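Local coordinates for m3DLH protein (Halieaceae bacterium, PDB 7JKA) that probably hydrolyses dienelactone-type esters, and possibly phosphotriesters, as a member of the dienelactone hydrolase family, at residues C42-F48 with G69-A75; N210-T216 with L228-T234; I169-V175 with W196-D202. All blocks are in the same frame, centred on the assembly; numbering follows the deposited sequence. Where two conformers were deposited one is given.

Interaction 1. Residues C42-F48 with G69-A75; sequences CPGVVVF and GYAALAA
Parallel beta-strands 42-48 and 71-74 approach within 4.6 Å between axes and cross at -21°. The register pairs G44 with A71, V45 with A72, V46 with L73 and V47 with A74, CA atoms 4.6 to 4.9 Å apart. G69 ends helix 56-67 in a Schellman motif. Its positive phi of 93° would jam a CB against the preceding carbonyl. G69 O lies 3.4 Å from C42 CB. Y70 (chi1 m) sets CD1 3.8 Å from P43 CB, and its CB 4.2 Å from V45 CG2. A71 N donates to P43 O at 2.9 Å, and A71 O accepts from V45 N at 2.9 Å. A71 CB meets C42 SG at 3.7 Å. The strands are arms of a beta-alpha-beta unit of the alpha/beta-hydrolase fold, joined through helix 56-67. L65 of that helix covers V45, V47 and A72 on one face. A72 CB is 4.2 Å from V47 CG2 (V47 chi1 t), and A72 CA makes a CA-H...O contact of 3.1 Å to V45 O. A71, V46 and L73 (chi1 t) point to the opposite face, where V46 meets L112 and L115 of helix 101-116. L73 N donates to V45 O at 2.9 Å, while L73 O accepts from V47 N at 2.8 Å. A74 shares the face of A72. A75 N reaches V47 O at 2.9 Å, and A75 CB packs 3.7 Å from F48 CD1 (F48 chi1 m).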
loop_
_atom_site.group_PDB
_atom_site.type_symbol
_atom_site.label_atom_id
_atom_site.label_comp_id
_atom_site.label_asym_id
_atom_site.label_seq_id
_atom_site.Cartn_x
_atom_site.Cartn_y
_atom_site.Cartn_z
ATOM N N CYS A 42 18.359 2.154 -6.205
ATOM C CA CYS A 42 17.192 2.928 -6.584
ATOM C C CYS A 42 16.173 2.955 -5.453
ATOM O O CYS A 42 16.247 2.159 -4.511
ATOM C CB CYS A 42 16.555 2.345 -7.849
ATOM S SG CYS A 42 15.937 0.724 -7.582
ATOM N N PRO A 43 15.205 3.865 -5.511
ATOM C CA PRO A 43 14.178 3.895 -4.472
ATOM C C PRO A 43 13.429 2.578 -4.416
ATOM O O PRO A 43 13.186 1.930 -5.436
ATOM C CB PRO A 43 13.260 5.039 -4.917
ATOM C CG PRO A 43 14.154 5.894 -5.757
ATOM C CD PRO A 43 15.017 4.941 -6.500
ATOM N N GLY A 44 13.077 2.183 -3.206
ATOM C CA GLY A 44 12.300 0.979 -2.975
ATOM C C GLY A 44 10.869 1.342 -2.625
ATOM O O GLY A 44 10.618 2.303 -1.884
ATOM N N VAL A 45 9.931 0.548 -3.125
ATOM C CA VAL A 45 8.517 0.743 -2.821
ATOM C C VAL A 45 7.943 -0.597 -2.391
ATOM O O VAL A 45 8.041 -1.582 -3.137
ATOM C CB VAL A 45 7.734 1.309 -4.030
ATOM C CG1 VAL A 45 6.256 1.575 -3.635
ATOM C CG2 VAL A 45 8.388 2.577 -4.582
ATOM N N VAL A 46 7.371 -0.648 -1.182
ATOM C CA VAL A 46 6.550 -1.795 -0.806
ATOM C C VAL A 46 5.166 -1.597 -1.388
ATOM O O VAL A 46 4.593 -0.499 -1.329
ATOM C CB VAL A 46 6.462 -1.973 0.716
ATOM C CG1 VAL A 46 5.612 -3.226 1.036
ATOM C CG2 VAL A 46 7.818 -2.075 1.319
ATOM N N VAL A 47 4.622 -2.659 -1.959
ATOM C CA VAL A 47 3.279 -2.631 -2.533
ATOM C C VAL A 47 2.407 -3.596 -1.731
ATOM O O VAL A 47 2.577 -4.823 -1.817
ATOM C CB VAL A 47 3.288 -3.020 -4.014
ATOM C CG1 VAL A 47 1.890 -2.960 -4.612
ATOM C CG2 VAL A 47 4.287 -2.132 -4.840
ATOM N N PHE A 48 1.443 -3.050 -0.978
ATOM C CA PHE A 48 0.526 -3.916 -0.255
ATOM C C PHE A 48 -0.731 -4.127 -1.078
ATOM O O PHE A 48 -1.338 -3.149 -1.558
ATOM C CB PHE A 48 0.179 -3.322 1.105
ATOM C CG PHE A 48 1.339 -3.298 2.060
ATOM C CD1 PHE A 48 1.804 -4.484 2.623
ATOM C CD2 PHE A 48 1.988 -2.106 2.356
ATOM C CE1 PHE A 48 2.894 -4.461 3.499
ATOM C CE2 PHE A 48 3.081 -2.075 3.224
ATOM C CZ PHE A 48 3.538 -3.244 3.788
ATOM N N GLY A 69 11.678 3.039 -12.691
ATOM C CA GLY A 69 13.011 3.070 -12.115
ATOM C C GLY A 69 13.068 2.748 -10.639
ATOM O O GLY A 69 14.066 3.078 -9.984
ATOM N N TYR A 70 12.041 2.120 -10.091
ATOM C CA TYR A 70 12.050 1.737 -8.685
ATOM C C TYR A 70 12.279 0.230 -8.557
ATOM O O TYR A 70 12.211 -0.513 -9.530
ATOM C CB TYR A 70 10.741 2.129 -8.004
ATOM C CG TYR A 70 10.357 3.576 -8.211
ATOM C CD1 TYR A 70 11.305 4.585 -8.121
ATOM C CD2 TYR A 70 9.060 3.918 -8.514
ATOM C CE1 TYR A 70 10.959 5.890 -8.308
ATOM C CE2 TYR A 70 8.702 5.229 -8.709
ATOM C CZ TYR A 70 9.653 6.203 -8.597
ATOM O OH TYR A 70 9.321 7.524 -8.786
ATOM N N ALA A 71 12.556 -0.209 -7.332
ATOM C CA ALA A 71 12.539 -1.620 -6.957
ATOM C C ALA A 71 11.338 -1.801 -6.056
ATOM O O ALA A 71 11.265 -1.157 -5.013
ATOM C CB ALA A 71 13.822 -2.019 -6.220
ATOM N N ALA A 72 10.386 -2.636 -6.471
ATOM C CA ALA A 72 9.093 -2.714 -5.818
ATOM C C ALA A 72 8.863 -4.133 -5.319
ATOM O O ALA A 72 8.941 -5.090 -6.094
ATOM C CB ALA A 72 7.994 -2.275 -6.795
ATOM N N LEU A 73 8.552 -4.264 -4.024
ATOM C CA LEU A 73 8.233 -5.560 -3.431
ATOM C C LEU A 73 6.721 -5.670 -3.294
ATOM O O LEU A 73 6.116 -4.967 -2.476
ATOM C CB LEU A 73 8.907 -5.716 -2.072
ATOM C CG LEU A 73 8.637 -7.076 -1.404
ATOM C CD1 LEU A 73 9.431 -8.151 -2.106
ATOM C CD2 LEU A 73 8.997 -7.058 0.078
ATOM N N ALA A 74 6.117 -6.552 -4.078
ATOM C CA ALA A 74 4.723 -6.920 -3.857
ATOM C C ALA A 74 4.659 -7.830 -2.629
ATOM O O ALA A 74 5.259 -8.913 -2.619
ATOM C CB ALA A 74 4.176 -7.607 -5.105
ATOM N N ALA A 75 3.941 -7.399 -1.604
ATOM C CA ALA A 75 3.950 -8.057 -0.307
ATOM C C ALA A 75 2.842 -9.094 -0.163
ATOM O O ALA A 75 1.756 -8.978 -0.742
ATOM C CB ALA A 75 3.790 -7.034 0.818
#

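Interaction 2. Residues N210-T216 with L228-T234; sequences NAAHSFT and LAYEPLT
F215, L228 and T234 bury much of this contact. Both segments are mostly loop. T234 CG2 lies over the F215 ring (chi1 p) in a CH-pi contact, 3.7 Å from its centroid. F215 O accepts from E231 N at 3.0 Å, and F215 CA lies 3.2 Å from A229 O. L228 sits opposite H213 in a single backbone bridge, CA to CA 4.6 Å. The chain turns at S214 (phi/psi 61/32°). L228 CD1 is 3.7 Å from H213 CB, and L228 CD2 3.3 Å from S214 OG, itself hydrogen-bonded to E50 OE2. A229 N donates to H213 O at 3.1 Å. A water links A229 O (2.7 Å) to A212 N (2.8 Å). T234 (chi1 m) gives its OG1 proton to E231 OE2 at 2.6 Å. E231 is the helix N-cap: its OE2 also accepts from T234 N at 2.9 Å, and its OE1 from L233 N at 3.1 Å. H213 is hydrogen-bonded through ND1 to D181 OD2 and touches C132. This is consistent with a Cys-His-Asp triad, as in dienelactone hydrolases. The contact ties the loop after strand 203-208 to the start of helix 232-250.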
loop_
_atom_site.group_PDB
_atom_site.type_symbol
_atom_site.label_atom_id
_atom_site.label_comp_id
_atom_site.label_asym_id
_atom_site.label_seq_id
_atom_site.Cartn_x
_atom_site.Cartn_y
_atom_site.Cartn_z
ATOM N N ASN A 210 -15.275 10.785 -9.479
ATOM C CA ASN A 210 -15.787 9.772 -10.397
ATOM C C ASN A 210 -15.893 8.387 -9.756
ATOM O O ASN A 210 -16.611 7.529 -10.269
ATOM C CB ASN A 210 -14.877 9.659 -11.627
ATOM C CG ASN A 210 -14.906 10.890 -12.521
ATOM O OD1 ASN A 210 -15.869 11.668 -12.537
ATOM N ND2 ASN A 210 -13.834 11.058 -13.294
ATOM N N ALA A 211 -15.204 8.155 -8.652
ATOM C CA ALA A 211 -14.719 6.825 -8.318
ATOM C C ALA A 211 -15.332 6.275 -7.037
ATOM O O ALA A 211 -15.631 7.017 -6.095
ATOM C CB ALA A 211 -13.212 6.847 -8.172
ATOM N N ALA A 212 -15.458 4.947 -6.996
ATOM C CA ALA A 212 -15.920 4.256 -5.798
ATOM C C ALA A 212 -14.802 3.379 -5.259
ATOM O O ALA A 212 -13.630 3.722 -5.414
ATOM C CB ALA A 212 -17.173 3.428 -6.100
ATOM N N HIS A 213 -15.128 2.244 -4.649
ATOM C CA HIS A 213 -14.079 1.348 -4.189
ATOM C C HIS A 213 -13.456 0.595 -5.362
ATOM O O HIS A 213 -14.077 0.411 -6.415
ATOM C CB HIS A 213 -14.629 0.354 -3.166
ATOM C CG HIS A 213 -13.601 -0.150 -2.201
ATOM N ND1 HIS A 213 -13.044 0.648 -1.225
ATOM C CD2 HIS A 213 -13.036 -1.373 -2.059
ATOM C CE1 HIS A 213 -12.180 -0.060 -0.521
ATOM N NE2 HIS A 213 -12.157 -1.288 -1.007
ATOM N N SER A 214 -12.199 0.185 -5.174
ATOM C CA SER A 214 -11.477 -0.667 -6.119
ATOM C C SER A 214 -11.326 -0.008 -7.489
ATOM O O SER A 214 -11.281 -0.698 -8.514
ATOM C CB SER A 214 -12.147 -2.033 -6.245
ATOM O OG SER A 214 -12.123 -2.664 -4.976
ATOM N N PHE A 215 -11.210 1.321 -7.511
ATOM C CA PHE A 215 -11.210 2.010 -8.795
ATOM C C PHE A 215 -9.958 1.734 -9.623
ATOM O O PHE A 215 -9.964 2.027 -10.819
ATOM C CB PHE A 215 -11.408 3.523 -8.597
ATOM C CG PHE A 215 -10.354 4.192 -7.771
ATOM C CD1 PHE A 215 -9.067 4.425 -8.285
ATOM C CD2 PHE A 215 -10.674 4.693 -6.526
ATOM C CE1 PHE A 215 -8.128 5.118 -7.505
ATOM C CE2 PHE A 215 -9.745 5.363 -5.736
ATOM C CZ PHE A 215 -8.460 5.581 -6.218
ATOM N N THR A 216 -8.906 1.146 -9.042
ATOM C CA THR A 216 -7.715 0.822 -9.822
ATOM C C THR A 216 -7.765 -0.558 -10.465
ATOM O O THR A 216 -6.842 -0.906 -11.214
ATOM C CB THR A 216 -6.456 0.877 -8.951
ATOM O OG1 THR A 216 -6.565 -0.130 -7.927
ATOM C CG2 THR A 216 -6.268 2.236 -8.311
ATOM N N LEU A 228 -18.116 -1.231 -5.869
ATOM C CA LEU A 228 -16.823 -1.654 -6.402
ATOM C C LEU A 228 -16.875 -1.555 -7.919
ATOM O O LEU A 228 -17.688 -2.231 -8.560
ATOM C CB LEU A 228 -16.479 -3.079 -5.960
ATOM C CG LEU A 228 -15.573 -3.172 -4.727
ATOM C CD1 LEU A 228 -16.353 -2.916 -3.447
ATOM C CD2 LEU A 228 -14.864 -4.518 -4.670
ATOM N N ALA A 229 -16.009 -0.715 -8.491
ATOM C CA ALA A 229 -16.040 -0.473 -9.926
ATOM C C ALA A 229 -14.708 0.111 -10.374
ATOM O O ALA A 229 -14.138 0.957 -9.683
ATOM C CB ALA A 229 -17.182 0.475 -10.308
ATOM N N TYR A 230 -14.238 -0.339 -11.536
ATOM C CA TYR A 230 -13.047 0.219 -12.166
ATOM C C TYR A 230 -13.342 1.609 -12.717
ATOM O O TYR A 230 -14.409 1.854 -13.287
ATOM C CB TYR A 230 -12.586 -0.705 -13.297
ATOM C CG TYR A 230 -11.348 -0.249 -14.048
ATOM C CD1 TYR A 230 -10.179 0.056 -13.369
ATOM C CD2 TYR A 230 -11.337 -0.181 -15.444
ATOM C CE1 TYR A 230 -9.034 0.459 -14.048
ATOM C CE2 TYR A 230 -10.202 0.216 -16.131
ATOM C CZ TYR A 230 -9.052 0.532 -15.432
ATOM O OH TYR A 230 -7.913 0.920 -16.112
ATOM N N GLU A 231 -12.394 2.528 -12.546
ATOM C CA GLU A 231 -12.557 3.897 -13.038
ATOM C C GLU A 231 -11.225 4.316 -13.649
ATOM O O GLU A 231 -10.317 4.779 -12.950
ATOM C CB GLU A 231 -13.016 4.845 -11.922
ATOM C CG GLU A 231 -13.877 6.018 -12.428
ATOM C CD GLU A 231 -13.108 6.890 -13.411
ATOM O OE1 GLU A 231 -13.031 6.548 -14.615
ATOM O OE2 GLU A 231 -12.561 7.910 -12.974
ATOM N N PRO A 232 -11.070 4.156 -14.970
ATOM C CA PRO A 232 -9.733 4.327 -15.559
ATOM C C PRO A 232 -9.213 5.747 -15.457
ATOM O O PRO A 232 -8.000 5.931 -15.324
ATOM C CB PRO A 232 -9.922 3.882 -17.021
ATOM C CG PRO A 232 -11.365 4.042 -17.278
ATOM C CD PRO A 232 -12.078 3.789 -15.978
ATOM N N LEU A 233 -10.084 6.758 -15.494
ATOM C CA LEU A 233 -9.606 8.131 -15.368
ATOM C C LEU A 233 -8.989 8.367 -13.996
ATOM O O LEU A 233 -7.889 8.923 -13.874
ATOM C CB LEU A 233 -10.761 9.098 -15.627
ATOM C CG LEU A 233 -10.425 10.550 -15.972
ATOM C CD1 LEU A 233 -9.314 10.621 -17.002
ATOM C CD2 LEU A 233 -11.681 11.262 -16.482
ATOM N N THR A 234 -9.689 7.943 -12.941
ATOM C CA THR A 234 -9.165 8.081 -11.588
ATOM C C THR A 234 -7.937 7.210 -11.379
ATOM O O THR A 234 -7.003 7.613 -10.673
ATOM C CB THR A 234 -10.245 7.722 -10.565
ATOM O OG1 THR A 234 -11.365 8.609 -10.721
ATOM C CG2 THR A 234 -9.701 7.843 -9.159
HETATM O O HOH W 1 -14.959 3.489 -9.359
#

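Interaction 3. Residues I169-V175 with W196-D202; sequences IRGRVLV and WRRDRVD
The indole of W196 (chi1 m, chi2 -19°) fills the apolar centre. V173 CG1 lies over its six-membered ring in a CH-pi contact, 4.1 Å from the ring centroid. V175 CG2 approaches the ring edge at 3.6 Å from W196 CH2. I169 CD1 packs 3.9 Å from W196 CD1. V173 and V175 both hold chi1 t, and I169 has chi1 m. V201 (chi1 t) extends this cluster: its CG1 is 3.9 Å from V173 CG2 and 4.1 Å from I169 CG2. L139 of helix 133-143 also touches V173 and W196. The contact lies in a beta-alpha-beta unit of the alpha/beta-hydrolase fold, made of strand 172-178, helix 186-198 and strand 203-208. Helix 186-198 gives way to a Schellman motif at R200 (phi 55°), with V201 N bonded to W196 O at 3.0 Å. The chain then runs on to D202, which meets the start of strand 172-178. V173 N donates to D202 O at 2.8 Å. R172 and D202 have CA atoms 5.0 Å apart, and R172 CA lies 3.3 Å from D202 O. One water joins G171 O (2.7 Å) to D202 N (2.9 Å). At the polar edge, R172 NE stays 4.1 Å from D202 OD2, beyond a salt bridge. The R172 guanidinium pairs instead with E248 of helix 232-250.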
loop_
_atom_site.group_PDB
_atom_site.type_symbol
_atom_site.label_atom_id
_atom_site.label_comp_id
_atom_site.label_asym_id
_atom_site.label_seq_id
_atom_site.Cartn_x
_atom_site.Cartn_y
_atom_site.Cartn_z
ATOM N N ILE A 169 4.466 9.258 12.273
ATOM C CA ILE A 169 4.518 9.204 10.819
ATOM C C ILE A 169 5.655 10.102 10.347
ATOM O O ILE A 169 5.711 11.293 10.677
ATOM C CB ILE A 169 3.189 9.616 10.182
ATOM C CG1 ILE A 169 2.134 8.547 10.484
ATOM C CG2 ILE A 169 3.373 9.755 8.688
ATOM C CD1 ILE A 169 0.722 8.967 10.097
ATOM N N ARG A 170 6.580 9.522 9.607
ATOM C CA ARG A 170 7.778 10.240 9.217
ATOM C C ARG A 170 7.786 10.650 7.754
ATOM O O ARG A 170 8.596 11.504 7.379
ATOM C CB ARG A 170 9.003 9.391 9.525
ATOM C CG ARG A 170 9.024 9.062 11.002
ATOM C CD ARG A 170 9.924 7.922 11.298
ATOM N NE ARG A 170 11.253 8.208 10.792
ATOM C CZ ARG A 170 12.272 7.379 10.961
ATOM N NH1 ARG A 170 13.466 7.684 10.477
ATOM N NH2 ARG A 170 12.083 6.249 11.626
ATOM N N GLY A 171 6.895 10.096 6.933
ATOM C CA GLY A 171 6.878 10.372 5.517
ATOM C C GLY A 171 5.757 11.311 5.108
ATOM O O GLY A 171 4.922 11.724 5.907
ATOM N N ARG A 172 5.767 11.641 3.819
ATOM C CA ARG A 172 4.683 12.421 3.241
ATOM C C ARG A 172 3.552 11.483 2.853
ATOM O O ARG A 172 3.795 10.412 2.283
ATOM C CB ARG A 172 5.191 13.186 2.017
ATOM C CG ARG A 172 6.465 13.952 2.376
ATOM C CD ARG A 172 7.081 14.712 1.233
ATOM N NE ARG A 172 8.452 15.053 1.605
ATOM C CZ ARG A 172 9.212 15.930 0.971
ATOM N NH1 ARG A 172 8.741 16.584 -0.086
ATOM N NH2 ARG A 172 10.448 16.150 1.401
ATOM N N VAL A 173 2.323 11.863 3.185
ATOM C CA VAL A 173 1.160 10.984 3.070
ATOM C C VAL A 173 0.261 11.529 1.975
ATOM O O VAL A 173 -0.009 12.735 1.945
ATOM C CB VAL A 173 0.378 10.887 4.391
ATOM C CG1 VAL A 173 -0.903 10.084 4.164
ATOM C CG2 VAL A 173 1.219 10.242 5.464
ATOM N N LEU A 174 -0.170 10.660 1.060
ATOM C CA LEU A 174 -1.177 10.996 0.050
ATOM C C LEU A 174 -2.253 9.921 0.043
ATOM O O LEU A 174 -1.955 8.751 -0.205
ATOM C CB LEU A 174 -0.546 11.111 -1.341
ATOM C CG LEU A 174 -1.549 11.217 -2.498
ATOM C CD1 LEU A 174 -2.352 12.512 -2.442
ATOM C CD2 LEU A 174 -0.793 11.149 -3.784
ATOM N N VAL A 175 -3.495 10.313 0.341
ATOM C CA VAL A 175 -4.651 9.413 0.304
ATOM C C VAL A 175 -5.421 9.694 -0.975
ATOM O O VAL A 175 -5.915 10.811 -1.165
ATOM C CB VAL A 175 -5.560 9.607 1.526
ATOM C CG1 VAL A 175 -6.848 8.811 1.356
ATOM C CG2 VAL A 175 -4.831 9.160 2.795
ATOM N N TRP A 196 -3.534 13.843 11.573
ATOM C CA TRP A 196 -2.464 14.396 10.767
ATOM C C TRP A 196 -2.366 15.910 10.933
ATOM O O TRP A 196 -1.260 16.453 10.873
ATOM C CB TRP A 196 -2.679 13.995 9.303
ATOM C CG TRP A 196 -2.678 12.487 9.143
ATOM C CD1 TRP A 196 -2.172 11.560 10.030
ATOM C CD2 TRP A 196 -3.226 11.738 8.047
ATOM N NE1 TRP A 196 -2.372 10.290 9.538
ATOM C CE2 TRP A 196 -3.007 10.367 8.324
ATOM C CE3 TRP A 196 -3.879 12.099 6.854
ATOM C CZ2 TRP A 196 -3.428 9.354 7.458
ATOM C CZ3 TRP A 196 -4.281 11.101 5.983
ATOM C CH2 TRP A 196 -4.041 9.740 6.281
ATOM N N ARG A 197 -3.496 16.602 11.162
ATOM C CA ARG A 197 -3.455 18.029 11.482
ATOM C C ARG A 197 -2.768 18.256 12.821
ATOM O O ARG A 197 -1.923 19.147 12.956
ATOM C CB ARG A 197 -4.873 18.608 11.509
ATOM C CG ARG A 197 -5.530 18.717 10.135
ATOM C CD ARG A 197 -6.903 19.388 10.201
ATOM N NE ARG A 197 -6.793 20.780 10.614
ATOM C CZ ARG A 197 -7.785 21.661 10.548
ATOM N NH1 ARG A 197 -8.971 21.290 10.083
ATOM N NH2 ARG A 197 -7.592 22.914 10.948
ATOM N N ARG A 198 -3.134 17.460 13.826
ATOM C CA ARG A 198 -2.533 17.599 15.150
ATOM C C ARG A 198 -1.019 17.457 15.093
ATOM O O ARG A 198 -0.286 18.226 15.729
ATOM C CB ARG A 198 -3.121 16.553 16.088
ATOM C CG ARG A 198 -2.482 16.526 17.475
ATOM C CD ARG A 198 -2.801 15.203 18.153
ATOM N NE ARG A 198 -2.177 14.092 17.447
ATOM C CZ ARG A 198 -2.654 12.850 17.413
ATOM N NH1 ARG A 198 -2.012 11.931 16.728
ATOM N NH2 ARG A 198 -3.780 12.538 18.041
ATOM N N ASP A 199 -0.525 16.473 14.338
ATOM C CA ASP A 199 0.894 16.172 14.344
ATOM C C ASP A 199 1.647 16.885 13.237
ATOM O O ASP A 199 2.849 16.660 13.075
ATOM C CB ASP A 199 1.106 14.659 14.228
ATOM C CG ASP A 199 0.506 13.905 15.406
ATOM O OD1 ASP A 199 0.324 14.524 16.479
ATOM O OD2 ASP A 199 0.194 12.712 15.228
ATOM N N ARG A 200 0.968 17.739 12.473
ATOM C CA ARG A 200 1.605 18.474 11.384
ATOM C C ARG A 200 2.304 17.523 10.415
ATOM O O ARG A 200 3.403 17.794 9.930
ATOM C CB ARG A 200 2.568 19.524 11.934
ATOM C CG ARG A 200 1.880 20.482 12.886
ATOM C CD ARG A 200 2.876 21.294 13.688
ATOM N NE ARG A 200 2.264 22.493 14.257
ATOM C CZ ARG A 200 1.629 22.533 15.425
ATOM N NH1 ARG A 200 1.516 21.434 16.160
ATOM N NH2 ARG A 200 1.107 23.673 15.859
ATOM N N VAL A 201 1.651 16.391 10.126
ATOM C CA VAL A 201 2.118 15.521 9.058
ATOM C C VAL A 201 2.017 16.289 7.750
ATOM O O VAL A 201 1.112 17.106 7.561
ATOM C CB VAL A 201 1.267 14.237 9.003
ATOM C CG1 VAL A 201 1.655 13.335 7.843
ATOM C CG2 VAL A 201 1.377 13.456 10.318
ATOM N N ASP A 202 2.955 16.034 6.837
ATOM C CA ASP A 202 2.820 16.501 5.454
ATOM C C ASP A 202 1.875 15.535 4.764
ATOM O O ASP A 202 2.299 14.509 4.241
ATOM C CB ASP A 202 4.165 16.521 4.749
ATOM C CG ASP A 202 4.069 17.027 3.325
ATOM O OD1 ASP A 202 2.941 17.220 2.817
ATOM O OD2 ASP A 202 5.133 17.234 2.737
HETATM O O HOH W 2 5.112 14.115 7.219
HETATM O O HOH W 3 1.900 14.845 1.230
#

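In the fold
Interactions 1 and 3 reach the same beta-sheet, with centres about 21 Å apart and nearest atoms about 11 Å apart. Each belongs to a separate beta-alpha-beta unit. Strands 126-131 and 150-154 lie between strands 42-48 and 172-178 in the sheet. Interaction 2 touches neither: its nearest atoms are about 9 Å from interaction 1 and about 7 Å from interaction 3. Helix 232-250 begins in interaction 2 and packs on residues of both others, through F246 on V45 and L245 on R172. C132 lies in a GxCxG sequence consistent with a nucleophile elbow, and so probably marks the active site. The side chains of H213 (interaction 2) and F48 (interaction 1) both touch residues of this motif.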